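Local structure of hepatocyte growth factor-regulated tyrosine kinase substrate (Drosophila melanogaster, 1DVP) at residues 61-66 / 103-108; 92-97 / 136-141. The protein helps endosomal membranes invaginate into multivesicular bodies, promoting degradation of activated tyrosine kinase receptors, and binds ubiquitin. All coordinates share one frame; numbering follows the deposited sequence.

Contact 1. Residues 61-66 / 103-108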
loop_
_atom_site.group_PDB
_atom_site.type_symbol
_atom_site.label_atom_id
_atom_site.label_comp_id
_atom_site.label_asym_id
_atom_site.label_seq_id
_atom_site.Cartn_x
_atom_site.Cartn_y
_atom_site.Cartn_z
ATOM N N TYR A 61 7.843 -0.927 -31.694
ATOM C CA TYR A 61 8.355 -1.069 -30.347
ATOM C C TYR A 61 9.320 0.084 -30.024
ATOM O O TYR A 61 9.266 0.632 -28.914
ATOM C CB TYR A 61 9.076 -2.423 -30.161
ATOM C CG TYR A 61 8.178 -3.582 -29.759
ATOM C CD1 TYR A 61 7.087 -3.397 -28.898
ATOM C CD2 TYR A 61 8.440 -4.867 -30.208
ATOM C CE1 TYR A 61 6.277 -4.466 -28.507
ATOM C CE2 TYR A 61 7.654 -5.950 -29.837
ATOM C CZ TYR A 61 6.567 -5.755 -28.991
ATOM O OH TYR A 61 5.750 -6.841 -28.687
ATOM N N SER A 62 10.170 0.463 -30.988
ATOM C CA SER A 62 11.118 1.547 -30.756
ATOM C C SER A 62 10.343 2.837 -30.476
ATOM O O SER A 62 10.830 3.680 -29.758
ATOM C CB SER A 62 12.114 1.736 -31.936
ATOM O OG SER A 62 11.575 2.501 -33.005
ATOM N N LEU A 63 9.128 2.967 -31.017
ATOM C CA LEU A 63 8.297 4.139 -30.750
ATOM C C LEU A 63 7.836 4.108 -29.287
ATOM O O LEU A 63 7.694 5.152 -28.650
ATOM C CB LEU A 63 7.076 4.187 -31.690
ATOM C CG LEU A 63 7.459 4.486 -33.145
ATOM C CD1 LEU A 63 6.238 4.509 -34.040
ATOM C CD2 LEU A 63 8.178 5.845 -33.200
ATOM N N LEU A 64 7.572 2.902 -28.780
ATOM C CA LEU A 64 7.177 2.718 -27.392
ATOM C C LEU A 64 8.383 3.113 -26.506
ATOM O O LEU A 64 8.221 3.783 -25.482
ATOM C CB LEU A 64 6.800 1.247 -27.157
ATOM C CG LEU A 64 6.387 0.916 -25.722
ATOM C CD1 LEU A 64 5.218 1.814 -25.262
ATOM C CD2 LEU A 64 6.011 -0.543 -25.628
ATOM N N VAL A 65 9.594 2.709 -26.898
ATOM C CA VAL A 65 10.774 3.070 -26.121
ATOM C C VAL A 65 10.850 4.601 -26.069
ATOM O O VAL A 65 11.097 5.200 -25.024
ATOM C CB VAL A 65 12.081 2.466 -26.754
ATOM C CG1 VAL A 65 13.352 3.039 -26.072
ATOM C CG2 VAL A 65 12.042 0.949 -26.621
ATOM N N LEU A 66 10.623 5.228 -27.214
ATOM C CA LEU A 66 10.654 6.683 -27.313
ATOM C C LEU A 66 9.609 7.351 -26.413
ATOM O O LEU A 66 9.900 8.311 -25.728
ATOM C CB LEU A 66 10.416 7.088 -28.774
ATOM C CG LEU A 66 11.151 8.335 -29.312
ATOM C CD1 LEU A 66 10.346 8.832 -30.532
ATOM C CD2 LEU A 66 11.322 9.449 -28.253
ATOM N N ARG A 103 2.647 4.184 -38.385
ATOM C CA ARG A 103 2.135 5.522 -38.666
ATOM C C ARG A 103 1.091 5.982 -37.628
ATOM O O ARG A 103 1.087 7.157 -37.215
ATOM C CB ARG A 103 1.529 5.566 -40.075
ATOM C CG ARG A 103 0.580 6.730 -40.275
ATOM C CD ARG A 103 0.025 6.763 -41.701
ATOM N NE ARG A 103 1.103 6.622 -42.671
ATOM C CZ ARG A 103 1.384 5.501 -43.328
ATOM N NH1 ARG A 103 0.659 4.404 -43.135
ATOM N NH2 ARG A 103 2.410 5.477 -44.165
ATOM N N GLN A 104 0.219 5.056 -37.228
ATOM C CA GLN A 104 -0.810 5.326 -36.229
ATOM C C GLN A 104 -0.186 5.650 -34.869
ATOM O O GLN A 104 -0.615 6.579 -34.179
ATOM C CB GLN A 104 -1.752 4.129 -36.068
ATOM C CG GLN A 104 -2.828 4.032 -37.149
ATOM C CD GLN A 104 -3.314 5.402 -37.585
ATOM O OE1 GLN A 104 -2.811 5.950 -38.549
ATOM N NE2 GLN A 104 -4.270 5.967 -36.860
ATOM N N LYS A 105 0.840 4.894 -34.501
ATOM C CA LYS A 105 1.484 5.108 -33.216
ATOM C C LYS A 105 2.181 6.455 -33.187
ATOM O O LYS A 105 2.158 7.151 -32.172
ATOM C CB LYS A 105 2.480 3.970 -32.917
ATOM C CG LYS A 105 3.184 4.087 -31.558
ATOM C CD LYS A 105 2.210 4.038 -30.374
ATOM C CE LYS A 105 2.955 4.340 -29.056
ATOM N NZ LYS A 105 2.089 4.145 -27.857
ATOM N N MET A 106 2.784 6.840 -34.304
ATOM C CA MET A 106 3.484 8.121 -34.360
ATOM C C MET A 106 2.497 9.289 -34.288
ATOM O O MET A 106 2.777 10.317 -33.654
ATOM C CB MET A 106 4.317 8.219 -35.634
ATOM C CG MET A 106 5.270 9.408 -35.694
ATOM S SD MET A 106 6.644 9.375 -34.456
ATOM C CE MET A 106 5.942 10.405 -33.223
ATOM N N LEU A 107 1.347 9.123 -34.940
ATOM C CA LEU A 107 0.311 10.142 -34.964
ATOM C C LEU A 107 -0.198 10.348 -33.548
ATOM O O LEU A 107 -0.393 11.472 -33.107
ATOM C CB LEU A 107 -0.829 9.720 -35.902
ATOM C CG LEU A 107 -1.005 10.565 -37.190
ATOM C CD1 LEU A 107 0.237 11.409 -37.496
ATOM C CD2 LEU A 107 -1.349 9.627 -38.357
ATOM N N GLU A 108 -0.415 9.251 -32.840
ATOM C CA GLU A 108 -0.851 9.304 -31.445
ATOM C C GLU A 108 0.182 10.046 -30.557
ATOM O O GLU A 108 -0.191 10.903 -29.764
ATOM C CB GLU A 108 -1.055 7.865 -30.932
ATOM C CG GLU A 108 -1.219 7.688 -29.405
ATOM C CD GLU A 108 -0.817 6.261 -28.957
ATOM O OE1 GLU A 108 0.113 6.122 -28.136
ATOM O OE2 GLU A 108 -1.420 5.276 -29.452
#
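Between Leu63 on one side and Lys105 and Met106 on the other, no ring or amide presents a face; the contact is apolar, and the flat groups that bear on it are carboxylates at the far end of Lys105, that of Glu108 being a turn further along the same helix. Lys105 NZ meets Glu108 OE1 on the syn side at 2.8 Å, 24° out of the carboxylate plane, in a salt bridge. The same ammonium is also paired with Glu67, a residue of the opposing helix, so the lysine's polar end links the two helices beyond the apolar contact made by its chain. The VHS domain is a right-handed superhelix of eight helices, and the two that meet here, 56-72 and 100-116, approach closely: Leu63 CA lies 7.2 Å from Met106 CA. Leu63 sets its two branches on different partners. Leu63 CD1 rests against Lys105 CB and CG, both at 4.0 Å, while Leu63 CB touches Lys105 CG at 3.9 Å, the two chains sliding past each other in opposite directions. The other branch, Leu63 CD2, reaches Met106 SD at 4.0 Å, with the thioether chain crossing the leucine at about a right angle. Lys105 starts out with CG opposite its backbone N (chi1 -178°) and then bends at chi2, which lays its first methylenes along Leu63 and carries the amine onward to its acidic partners. Met51 and Val102 also pack on Leu63, and Phe90, Leu94 and Trp113 on Met106, burying both side chains in the domain core.

Contact 2. Residues 92-97 / 136-141; sequences SFLEST and KGHTFP
Glu95 and His138 meet at a slant, with the carboxylate plane turned 36° from that of the imidazole. His138 NE2 donates to Glu95 OE1 across 2.7 Å, but the bond is bent, with an N-H...O angle of 134°: the nitrogen stands above the carboxylate plane, 57° out of it, and the oxygen is itself tilted from the ring plane. Nearer that plane, at the ring edge, comes Glu95 CG. The ring also offers a face to the same helix. Leu94 CD1 sits over it in a CH-pi contact, 4.1 Å from the His138 centroid and shifted toward the rim, with CE1 the nearest ring atom. Two successive residues thus hold one imidazole, the polar side chain by its edge and the apolar one from a face. Lys136 arrives from the direction opposite to Glu95 and lays its methylenes against the carboxylate, Lys136 CE lying 3.1 Å from Glu95 OE1. Bends at chi3 and chi4 then turn the amine aside, leaving Lys136 NZ 4.1 Å from Glu95 OE2, too far for a salt bridge, though the charges probably attract. This His-carboxylate hydrogen bond joins the end of helix 84-96 to the chain leaving helix 125-135, away from any annotated site. Leu133 of helix 125-135 touches both Glu95 and His138, and Leu107 of helix 100-116 backs Leu94 from the core.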
loop_
_atom_site.group_PDB
_atom_site.type_symbol
_atom_site.label_atom_id
_atom_site.label_comp_id
_atom_site.label_asym_id
_atom_site.label_seq_id
_atom_site.Cartn_x
_atom_site.Cartn_y
_atom_site.Cartn_z
ATOM N N SER A 92 7.793 13.192 -41.745
ATOM C CA SER A 92 8.097 12.440 -42.952
ATOM C C SER A 92 8.126 10.966 -42.659
ATOM O O SER A 92 7.730 10.156 -43.489
ATOM C CB SER A 92 9.427 12.872 -43.572
ATOM O OG SER A 92 10.305 13.432 -42.611
ATOM N N PHE A 93 8.581 10.624 -41.459
ATOM C CA PHE A 93 8.663 9.239 -41.042
ATOM C C PHE A 93 7.299 8.568 -41.104
ATOM O O PHE A 93 7.138 7.537 -41.750
ATOM C CB PHE A 93 9.218 9.162 -39.614
ATOM C CG PHE A 93 9.183 7.777 -39.016
ATOM C CD1 PHE A 93 10.151 6.825 -39.347
ATOM C CD2 PHE A 93 8.174 7.420 -38.126
ATOM C CE1 PHE A 93 10.115 5.544 -38.797
ATOM C CE2 PHE A 93 8.132 6.139 -37.575
ATOM C CZ PHE A 93 9.107 5.206 -37.914
ATOM N N LEU A 94 6.315 9.147 -40.430
ATOM C CA LEU A 94 4.998 8.540 -40.396
ATOM C C LEU A 94 4.324 8.578 -41.761
ATOM O O LEU A 94 3.485 7.741 -42.077
ATOM C CB LEU A 94 4.117 9.249 -39.368
ATOM C CG LEU A 94 3.637 10.658 -39.727
ATOM C CD1 LEU A 94 2.346 10.595 -40.552
ATOM C CD2 LEU A 94 3.395 11.425 -38.449
ATOM N N GLU A 95 4.705 9.545 -42.576
ATOM C CA GLU A 95 4.100 9.686 -43.880
ATOM C C GLU A 95 4.621 8.695 -44.915
ATOM O O GLU A 95 3.921 8.374 -45.871
ATOM C CB GLU A 95 4.300 11.114 -44.363
ATOM C CG GLU A 95 3.069 11.688 -45.010
ATOM C CD GLU A 95 2.964 13.168 -44.781
ATOM O OE1 GLU A 95 2.621 13.575 -43.641
ATOM O OE2 GLU A 95 3.240 13.921 -45.740
ATOM N N SER A 96 5.838 8.196 -44.720
ATOM C CA SER A 96 6.409 7.265 -45.671
ATOM C C SER A 96 6.627 5.831 -45.194
ATOM O O SER A 96 7.114 5.016 -45.958
ATOM C CB SER A 96 7.730 7.822 -46.224
ATOM O OG SER A 96 8.758 7.799 -45.251
ATOM N N THR A 97 6.272 5.506 -43.953
ATOM C CA THR A 97 6.473 4.138 -43.470
ATOM C C THR A 97 5.475 3.164 -44.089
ATOM O O THR A 97 4.277 3.449 -44.180
ATOM C CB THR A 97 6.332 4.032 -41.920
ATOM O OG1 THR A 97 6.665 2.702 -41.496
ATOM C CG2 THR A 97 4.911 4.334 -41.497
ATOM N N LYS A 136 -2.891 18.591 -43.484
ATOM C CA LYS A 136 -2.481 17.813 -44.656
ATOM C C LYS A 136 -3.423 16.633 -44.956
ATOM O O LYS A 136 -3.208 15.886 -45.908
ATOM C CB LYS A 136 -1.061 17.284 -44.448
ATOM C CG LYS A 136 -0.508 16.495 -45.608
ATOM C CD LYS A 136 0.686 15.662 -45.182
ATOM C CE LYS A 136 1.646 16.449 -44.307
ATOM N NZ LYS A 136 1.979 17.778 -44.897
ATOM N N GLY A 137 -4.455 16.451 -44.140
ATOM C CA GLY A 137 -5.378 15.361 -44.399
ATOM C C GLY A 137 -5.317 14.192 -43.434
ATOM O O GLY A 137 -6.238 13.361 -43.408
ATOM N N HIS A 138 -4.241 14.119 -42.646
ATOM C CA HIS A 138 -4.067 13.043 -41.669
ATOM C C HIS A 138 -5.108 13.140 -40.560
ATOM O O HIS A 138 -5.388 14.227 -40.065
ATOM C CB HIS A 138 -2.667 13.109 -41.053
ATOM C CG HIS A 138 -1.572 12.659 -41.970
ATOM N ND1 HIS A 138 -1.350 11.334 -42.270
ATOM C CD2 HIS A 138 -0.628 13.359 -42.645
ATOM C CE1 HIS A 138 -0.318 11.236 -43.090
ATOM N NE2 HIS A 138 0.140 12.450 -43.332
ATOM N N THR A 139 -5.691 11.995 -40.200
ATOM C CA THR A 139 -6.692 11.890 -39.133
ATOM C C THR A 139 -5.971 11.403 -37.863
ATOM O O THR A 139 -5.188 10.451 -37.928
ATOM C CB THR A 139 -7.803 10.851 -39.482
ATOM O OG1 THR A 139 -8.554 11.288 -40.627
ATOM C CG2 THR A 139 -8.754 10.673 -38.301
ATOM N N PHE A 140 -6.225 12.038 -36.718
ATOM C CA PHE A 140 -5.558 11.631 -35.482
ATOM C C PHE A 140 -6.416 10.732 -34.614
ATOM O O PHE A 140 -7.636 10.853 -34.612
ATOM C CB PHE A 140 -5.104 12.852 -34.666
ATOM C CG PHE A 140 -3.818 13.456 -35.152
ATOM C CD1 PHE A 140 -3.797 14.281 -36.277
ATOM C CD2 PHE A 140 -2.621 13.163 -34.520
ATOM C CE1 PHE A 140 -2.605 14.802 -36.761
ATOM C CE2 PHE A 140 -1.422 13.678 -34.997
ATOM C CZ PHE A 140 -1.413 14.501 -36.123
ATOM N N PRO A 141 -5.777 9.821 -33.854
ATOM C CA PRO A 141 -6.460 8.874 -32.962
ATOM C C PRO A 141 -7.284 9.592 -31.913
ATOM O O PRO A 141 -7.250 10.822 -31.805
ATOM C CB PRO A 141 -5.313 8.088 -32.334
ATOM C CG PRO A 141 -4.206 8.186 -33.389
ATOM C CD PRO A 141 -4.315 9.620 -33.814
#

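In the fold
Contacts 1 and 2 both belong to the helical VHS domain, their centres about 12 Å apart, and their segments alternate along the chain: 61-66, 92-97, 103-108, then 136-141. Helices 84-96 and 100-116 are consecutive, so each contact takes one of them and pairs it with a more distant part of the chain, helix 56-72 inside the core and the loop after helix 125-135 nearer the surface. They also touch directly: Leu107 packs on Phe140, and Arg103 makes weak hydrogen bonds to the carbonyls of Leu94 and Thr97. The alternating order links the middle helices of the superhelix to its last ones and to the chain that follows, well away from the zinc sites of the FYVE domain.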